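Long-range contacts in gamma-glutamyltranspeptidase (Ggt) (Helicobacter pylori 26695, PDB 5BPK), which probably catalyses the hydrolysis and transfer of gamma-glutamyl groups from donors such as glutathione, as a member of the Ntn-hydrolases: residues H288-I292 and A322-R326; Y348-I352 and G370-L374. One frame throughout, in Å; residues are numbered along the deposited sequence.

How the contacts relate
Following the chain from its N terminus, contact 1 comes first: helix 285-296 leads through a loop into helix 309-329, and 288-292 meets 322-326 as the second helix runs back past the first. Contact 2 opens only after this closure is complete, when helix 346-354 is met by the tail segment 370-374. The two closures are therefore in series, neither nested nor crossed. Their centres lie about 11 Å apart, and D325 of contact 1 joins them: its OD2 is 2.7 Å from OH of Y348 and its OD1 is 2.8 Å from N of G370. Q291 also packs on Y348 and I352, so three helices and the tail form one unit.

Contact 1 of 2, residues H288-I292 and A322-R326; sequences HLIQI and AYADR. With EDO (1,2-ethanediol), chain Q.
A buried polar chain crosses this helix pair: H288 ND1 donates to Q291 OE1 at 2.8 Å, and Q291 NE2 donates across the helices to D325 OD2, also at 2.8 Å. Both segments are regular alpha-helix, with I292 N to H288 O and R326 N to A322 O each at 2.9 Å. Their local axes run at 146°, roughly antiparallel, approaching to 10.5 Å. The backbones are nearest where the CA atoms of H288 and A322 stand 5.9 Å apart.

H288 takes chi1 m with chi2 near -52°, which lays one face of its imidazole against O of A322 (CE1 to O 3.4 Å). Its NE2 lies 3.2 Å from CB of R326 and has no polar partner in the model. Q291 is fully extended (t, t), carrying its amide to D325 (m). A322 CB fits between larger side chains, 3.7 Å from I292 CG1 and 3.6 Å from Q291 OE1.

The CA-to-CB bond of R326 points sideways, and the t, t, t chain carries the guanidinium away from 288-292. NH1 donates to O1 of an ethanediol, probably from the crystallisation liquor, at 3.2 Å; the side chain is about 5 Å from the bound dihydro-oxazolyl amino acid 4UD, consistent with this helix bordering the ligand pocket.

D325 OD2 is also hydrogen-bonded to Y348 OH, and Q291 packs on helix 346-354. L289, pointing away from 322-326, and I290 pack on strand 274-278, consistent with a helical layer of the alpha-beta-beta-alpha Ntn-hydrolase fold.

Contact 2 of 2, residues Y348-I352 and G370-L374; sequences YAKKI and GMGQL
Y348 and M371 reach across from helix and tail to make most of this contact. Segment 348-352 is alpha-helical, with I352 N to Y348 O at 3.0 Å. In 370-374 three successive residues have positive phi (70/10, 58/22 and 69/14 for G370, M371 and G372), making a type I' turn, M371 and G372 at its corners, closed by Q373 N to G370 O at 3.1 Å. A CB on G370 would collide with that of L374. CA atoms are nearest for I352 and M371 (7.9 Å) and for Y348 and L374 (8.2 Å).

The CA-to-CB bond of Y348 points sideways, but chi1 t, with chi2 near 50°, brings the ring up to 370-374; its OH comes 3.2 Å from G370 CA while hydrogen-bonding to OD2 of D325. L374 (t, p) sets CD1 over one ring face, a CH-pi contact 3.9 Å from the centroid and 10° off the normal. M371 (m, t, m) points at the helix: CE is 3.4 Å from I352 CG1 and 3.3 Å from K351 CB, and SD lies obliquely 5.5 Å from the Y348 ring centroid. K351 (m, t, t, t) extends alongside Q373, both exposed.

CH-pi and Met-aromatic contacts thus hold the modelled C-terminal end, consistent with the large subunit left by this family's self-cleavage.

Contact 1 of 2, residues H288-I292 and A322-R326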
ATOM      1  N   HIS A 288      -5.364  12.814  -0.737  1.00  9.99           N
ATOM      2  CA  HIS A 288      -4.421  13.654  -0.007  1.00  9.64           C
ATOM      3  C   HIS A 288      -3.101  13.891  -0.759  1.00 10.65           C
ATOM      4  O   HIS A 288      -2.492  14.950  -0.612  1.00 11.49           O
ATOM      5  CB  HIS A 288      -4.184  13.144   1.408  1.00 10.70           C
ATOM      6  CG  HIS A 288      -5.435  13.084   2.223  1.00 10.83           C
ATOM      7  ND1 HIS A 288      -6.280  14.162   2.359  1.00 10.78           N
ATOM      8  CD2 HIS A 288      -5.998  12.072   2.921  1.00 12.37           C
ATOM      9  CE1 HIS A 288      -7.315  13.814   3.106  1.00 12.87           C
ATOM     10  NE2 HIS A 288      -7.168  12.549   3.459  1.00 11.93           N
ATOM     11  N   LEU A 289      -2.677  12.922  -1.565  1.00  9.86           N
ATOM     12  CA  LEU A 289      -1.510  13.084  -2.431  1.00 10.06           C
ATOM     13  C   LEU A 289      -1.734  14.282  -3.341  1.00 10.01           C
ATOM     14  O   LEU A 289      -0.902  15.175  -3.423  1.00 11.16           O
ATOM     15  CB  LEU A 289      -1.306  11.826  -3.280  1.00 10.83           C
ATOM     16  CG  LEU A 289      -0.331  11.929  -4.447  1.00 14.22           C
ATOM     17  CD1 LEU A 289       1.038  12.341  -3.944  1.00 15.37           C
ATOM     18  CD2 LEU A 289      -0.309  10.598  -5.212  1.00 15.50           C
ATOM     19  N   ILE A 290      -2.902  14.323  -3.974  1.00  9.75           N
ATOM     20  CA  ILE A 290      -3.220  15.387  -4.929  1.00 11.23           C
ATOM     21  C   ILE A 290      -3.423  16.725  -4.206  1.00 10.02           C
ATOM     22  O   ILE A 290      -2.977  17.768  -4.682  1.00 11.10           O
ATOM     23  CB  ILE A 290      -4.460  14.993  -5.779  1.00 10.36           C
ATOM     24  CG1 ILE A 290      -4.052  13.900  -6.774  1.00 10.63           C
ATOM     25  CG2 ILE A 290      -5.077  16.201  -6.504  1.00 13.42           C
ATOM     26  CD1 ILE A 290      -5.202  13.149  -7.377  1.00 11.93           C
ATOM     27  N   GLN A 291      -4.099  16.677  -3.057  1.00 10.57           N
ATOM     28  CA  GLN A 291      -4.274  17.845  -2.192  1.00 10.64           C
ATOM     29  C   GLN A 291      -2.931  18.496  -1.824  1.00 10.87           C
ATOM     30  O   GLN A 291      -2.769  19.713  -1.950  1.00 10.79           O
ATOM     31  CB  GLN A 291      -5.033  17.434  -0.914  1.00 10.70           C
ATOM     32  CG  GLN A 291      -5.272  18.556   0.100  1.00 11.59           C
ATOM     33  CD  GLN A 291      -6.010  18.073   1.345  1.00 11.66           C
ATOM     34  OE1 GLN A 291      -6.252  16.874   1.523  1.00 13.02           O
ATOM     35  NE2 GLN A 291      -6.344  19.006   2.224  1.00 12.07           N
ATOM     36  N   ILE A 292      -1.976  17.688  -1.371  1.00  9.26           N
ATOM     37  CA  ILE A 292      -0.691  18.206  -0.877  1.00 10.26           C
ATOM     38  C   ILE A 292       0.132  18.778  -2.048  1.00 10.58           C
ATOM     39  O   ILE A 292       0.693  19.874  -1.961  1.00 10.89           O
ATOM     40  CB  ILE A 292       0.090  17.126  -0.094  1.00 11.39           C
ATOM     41  CG1 ILE A 292      -0.650  16.760   1.198  1.00 10.29           C
ATOM     42  CG2 ILE A 292       1.476  17.614   0.262  1.00 11.31           C
ATOM     43  CD1 ILE A 292      -0.252  15.406   1.771  1.00 13.94           C
ATOM     44  N   ALA A 322      -3.798  18.220   5.439  1.00 10.87           N
ATOM     45  CA  ALA A 322      -4.334  17.041   4.780  1.00 11.79           C
ATOM     46  C   ALA A 322      -4.678  15.932   5.770  1.00 10.50           C
ATOM     47  O   ALA A 322      -5.738  15.309   5.658  1.00 10.56           O
ATOM     48  CB  ALA A 322      -3.368  16.520   3.694  1.00 11.61           C
ATOM     49  N   TYR A 323      -3.788  15.680   6.733  1.00  9.56           N
ATOM     50  CA  TYR A 323      -4.023  14.601   7.704  1.00 11.01           C
ATOM     51  C   TYR A 323      -5.117  14.969   8.701  1.00 10.76           C
ATOM     52  O   TYR A 323      -5.856  14.097   9.147  1.00 12.51           O
ATOM     53  CB  TYR A 323      -2.742  14.148   8.399  1.00 11.54           C
ATOM     54  CG  TYR A 323      -1.884  13.222   7.549  1.00 10.57           C
ATOM     55  CD1 TYR A 323      -0.946  13.731   6.665  1.00 12.15           C
ATOM     56  CD2 TYR A 323      -2.034  11.838   7.615  1.00 10.49           C
ATOM     57  CE1 TYR A 323      -0.155  12.896   5.890  1.00 11.58           C
ATOM     58  CE2 TYR A 323      -1.249  10.989   6.834  1.00 12.82           C
ATOM     59  CZ  TYR A 323      -0.310  11.533   5.962  1.00 12.45           C
ATOM     60  OH  TYR A 323       0.493  10.719   5.174  1.00 12.44           O
ATOM     61  N   ALA A 324      -5.259  16.256   9.022  1.00 11.20           N
ATOM     62  CA  ALA A 324      -6.402  16.680   9.826  1.00 11.99           C
ATOM     63  C   ALA A 324      -7.694  16.402   9.052  1.00 11.99           C
ATOM     64  O   ALA A 324      -8.664  15.870   9.602  1.00 12.74           O
ATOM     65  CB  ALA A 324      -6.285  18.143  10.200  1.00 12.69           C
ATOM     66  N   ASP A 325      -7.693  16.749   7.766  1.00 12.40           N
ATOM     67  CA  ASP A 325      -8.867  16.540   6.920  1.00 11.36           C
ATOM     68  C   ASP A 325      -9.200  15.055   6.848  1.00 10.09           C
ATOM     69  O   ASP A 325     -10.353  14.665   6.938  1.00 11.77           O
ATOM     70  CB  ASP A 325      -8.614  17.087   5.506  1.00 10.04           C
ATOM     71  CG  ASP A 325      -8.516  18.601   5.465  1.00 11.84           C
ATOM     72  OD1 ASP A 325      -8.800  19.268   6.501  1.00 13.90           O
ATOM     73  OD2 ASP A 325      -8.168  19.124   4.379  1.00 14.43           O
ATOM     74  N   ARG A 326      -8.174  14.227   6.720  1.00 10.93           N
ATOM     75  CA  ARG A 326      -8.346  12.771   6.667  1.00 10.48           C
ATOM     76  C   ARG A 326      -9.152  12.230   7.843  1.00 11.28           C
ATOM     77  O   ARG A 326     -10.020  11.368   7.669  1.00 12.97           O
ATOM     78  CB  ARG A 326      -6.971  12.085   6.652  1.00 10.49           C
ATOM     79  CG  ARG A 326      -7.001  10.578   6.415  1.00 12.26           C
ATOM     80  CD  ARG A 326      -5.625   9.975   6.704  1.00 11.47           C
ATOM     81  NE  ARG A 326      -5.542   8.585   6.246  1.00 11.06           N
ATOM     82  CZ  ARG A 326      -5.999   7.510   6.901  1.00 14.91           C
ATOM     83  NH1 ARG A 326      -6.570   7.617   8.095  1.00 15.60           N
ATOM     84  NH2 ARG A 326      -5.876   6.301   6.358  1.00 14.68           N
TER
HETATM   85  C1  EDO Q 703      -7.389   5.343  11.372  1.00 30.57           C
HETATM   86  O1  EDO Q 703      -7.937   5.522  10.055  1.00 20.02           O
HETATM   87  C2  EDO Q 703      -8.263   4.449  12.241  1.00 30.92           C
HETATM   88  O2  EDO Q 703      -8.347   4.961  13.586  1.00 31.29           O

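Contact 2 of 2, residues Y348-I352 and G370-L374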
ATOM      1  N   TYR A 348      -9.157  25.460  -2.837  1.00 14.35           N
ATOM      2  CA  TYR A 348      -8.961  25.061  -1.444  1.00 12.54           C
ATOM      3  C   TYR A 348      -7.468  24.984  -1.107  1.00 13.09           C
ATOM      4  O   TYR A 348      -7.029  25.431  -0.043  1.00 15.46           O
ATOM      5  CB  TYR A 348      -9.652  23.703  -1.191  1.00 13.45           C
ATOM      6  CG  TYR A 348      -9.476  23.152   0.218  1.00 13.46           C
ATOM      7  CD1 TYR A 348      -9.730  23.942   1.336  1.00 15.50           C
ATOM      8  CD2 TYR A 348      -9.070  21.840   0.428  1.00 12.02           C
ATOM      9  CE1 TYR A 348      -9.570  23.446   2.610  1.00 16.94           C
ATOM     10  CE2 TYR A 348      -8.913  21.326   1.710  1.00 12.71           C
ATOM     11  CZ  TYR A 348      -9.161  22.128   2.794  1.00 13.96           C
ATOM     12  OH  TYR A 348      -8.998  21.647   4.064  1.00 15.94           O
ATOM     13  N   ALA A 349      -6.700  24.386  -2.009  1.00 14.28           N
ATOM     14  CA  ALA A 349      -5.253  24.280  -1.835  1.00 12.59           C
ATOM     15  C   ALA A 349      -4.607  25.662  -1.745  1.00 15.05           C
ATOM     16  O   ALA A 349      -3.677  25.869  -0.966  1.00 16.29           O
ATOM     17  CB  ALA A 349      -4.632  23.482  -2.975  1.00 14.64           C
ATOM     18  N   LYS A 350      -5.096  26.596  -2.561  1.00 16.45           N
ATOM     19  CA  LYS A 350      -4.595  27.972  -2.541  1.00 17.99           C
ATOM     20  C   LYS A 350      -4.874  28.625  -1.176  1.00 16.75           C
ATOM     21  O   LYS A 350      -4.000  29.305  -0.620  1.00 17.00           O
ATOM     22  CB  LYS A 350      -5.182  28.783  -3.713  1.00 18.32           C
ATOM     23  CG  LYS A 350      -4.873  30.298  -3.717  1.00 20.16           C
ATOM     24  CD  LYS A 350      -3.383  30.630  -3.632  1.00 23.58           C
ATOM     25  CE  LYS A 350      -3.149  32.130  -3.884  1.00 28.70           C
ATOM     26  NZ  LYS A 350      -1.825  32.608  -3.414  1.00 30.47           N
ATOM     27  N   LYS A 351      -6.078  28.414  -0.638  1.00 16.79           N
ATOM     28  CA  LYS A 351      -6.431  28.905   0.700  1.00 18.57           C
ATOM     29  C   LYS A 351      -5.499  28.347   1.779  1.00 17.34           C
ATOM     30  O   LYS A 351      -5.061  29.068   2.673  1.00 18.70           O
ATOM     31  CB  LYS A 351      -7.887  28.568   1.040  1.00 19.13           C
ATOM     32  CG  LYS A 351      -8.880  29.462   0.325  1.00 23.68           C
ATOM     33  CD  LYS A 351     -10.332  29.132   0.650  1.00 29.45           C
ATOM     34  CE  LYS A 351     -11.270  29.859  -0.316  1.00 33.78           C
ATOM     35  NZ  LYS A 351     -12.710  29.704   0.024  1.00 36.02           N
ATOM     36  N   ILE A 352      -5.187  27.063   1.682  1.00 16.41           N
ATOM     37  CA  ILE A 352      -4.223  26.452   2.582  1.00 14.59           C
ATOM     38  C   ILE A 352      -2.847  27.110   2.423  1.00 15.47           C
ATOM     39  O   ILE A 352      -2.239  27.567   3.402  1.00 16.99           O
ATOM     40  CB  ILE A 352      -4.082  24.923   2.343  1.00 13.91           C
ATOM     41  CG1 ILE A 352      -5.402  24.194   2.628  1.00 14.48           C
ATOM     42  CG2 ILE A 352      -2.960  24.360   3.231  1.00 14.70           C
ATOM     43  CD1 ILE A 352      -5.405  22.704   2.219  1.00 12.53           C
ATOM     44  N   GLY A 370     -10.890  20.955   7.131  1.00 16.63           N
ATOM     45  CA  GLY A 370     -11.482  21.785   6.093  1.00 16.96           C
ATOM     46  C   GLY A 370     -11.229  23.270   6.243  1.00 18.77           C
ATOM     47  O   GLY A 370     -11.822  24.063   5.516  1.00 19.26           O
ATOM     48  N   MET A 371     -10.334  23.625   7.174  1.00 19.03           N
ATOM     49  CA  MET A 371     -10.114  25.006   7.617  1.00 21.24           C
ATOM     50  C   MET A 371     -11.398  25.633   8.159  1.00 25.11           C
ATOM     51  O   MET A 371     -11.517  26.855   8.212  1.00 27.20           O
ATOM     52  CB  MET A 371      -9.512  25.857   6.491  1.00 22.32           C
ATOM     53  CG  MET A 371      -8.182  25.316   5.973  1.00 26.70           C
ATOM     54  SD  MET A 371      -7.314  26.467   4.904  1.00 30.52           S
ATOM     55  CE  MET A 371      -8.073  26.164   3.315  1.00 37.71           C
ATOM     56  N   GLY A 372     -12.342  24.780   8.571  1.00 26.23           N
ATOM     57  CA  GLY A 372     -13.654  25.217   9.045  1.00 28.13           C
ATOM     58  C   GLY A 372     -14.573  25.810   7.988  1.00 29.75           C
ATOM     59  O   GLY A 372     -15.582  26.430   8.329  1.00 31.02           O
ATOM     60  N   GLN A 373     -14.246  25.620   6.711  1.00 31.69           N
ATOM     61  CA  GLN A 373     -15.002  26.245   5.622  1.00 33.31           C
ATOM     62  C   GLN A 373     -15.301  25.313   4.436  1.00 33.27           C
ATOM     63  O   GLN A 373     -15.753  25.782   3.387  1.00 35.47           O
ATOM     64  CB  GLN A 373     -14.269  27.513   5.138  1.00 34.60           C
ATOM     65  CG  GLN A 373     -12.836  27.288   4.606  1.00 36.15           C
ATOM     66  CD  GLN A 373     -12.789  26.828   3.154  1.00 38.76           C
ATOM     67  OE1 GLN A 373     -12.314  25.727   2.850  1.00 39.98           O
ATOM     68  NE2 GLN A 373     -13.285  27.667   2.249  1.00 39.74           N
ATOM     69  N   LEU A 374     -15.083  24.005   4.598  1.00 31.51           N
ATOM     70  CA  LEU A 374     -15.265  23.060   3.485  1.00 31.43           C
ATOM     71  C   LEU A 374     -16.735  22.957   3.076  1.00 32.20           C
ATOM     72  O   LEU A 374     -17.057  22.966   1.885  1.00 33.72           O
ATOM     73  CB  LEU A 374     -14.727  21.663   3.838  1.00 30.09           C
ATOM     74  CG  LEU A 374     -14.246  20.834   2.644  1.00 28.91           C
ATOM     75  CD1 LEU A 374     -12.917  21.361   2.134  1.00 29.14           C
ATOM     76  CD2 LEU A 374     -14.134  19.365   3.018  1.00 26.24           C
TER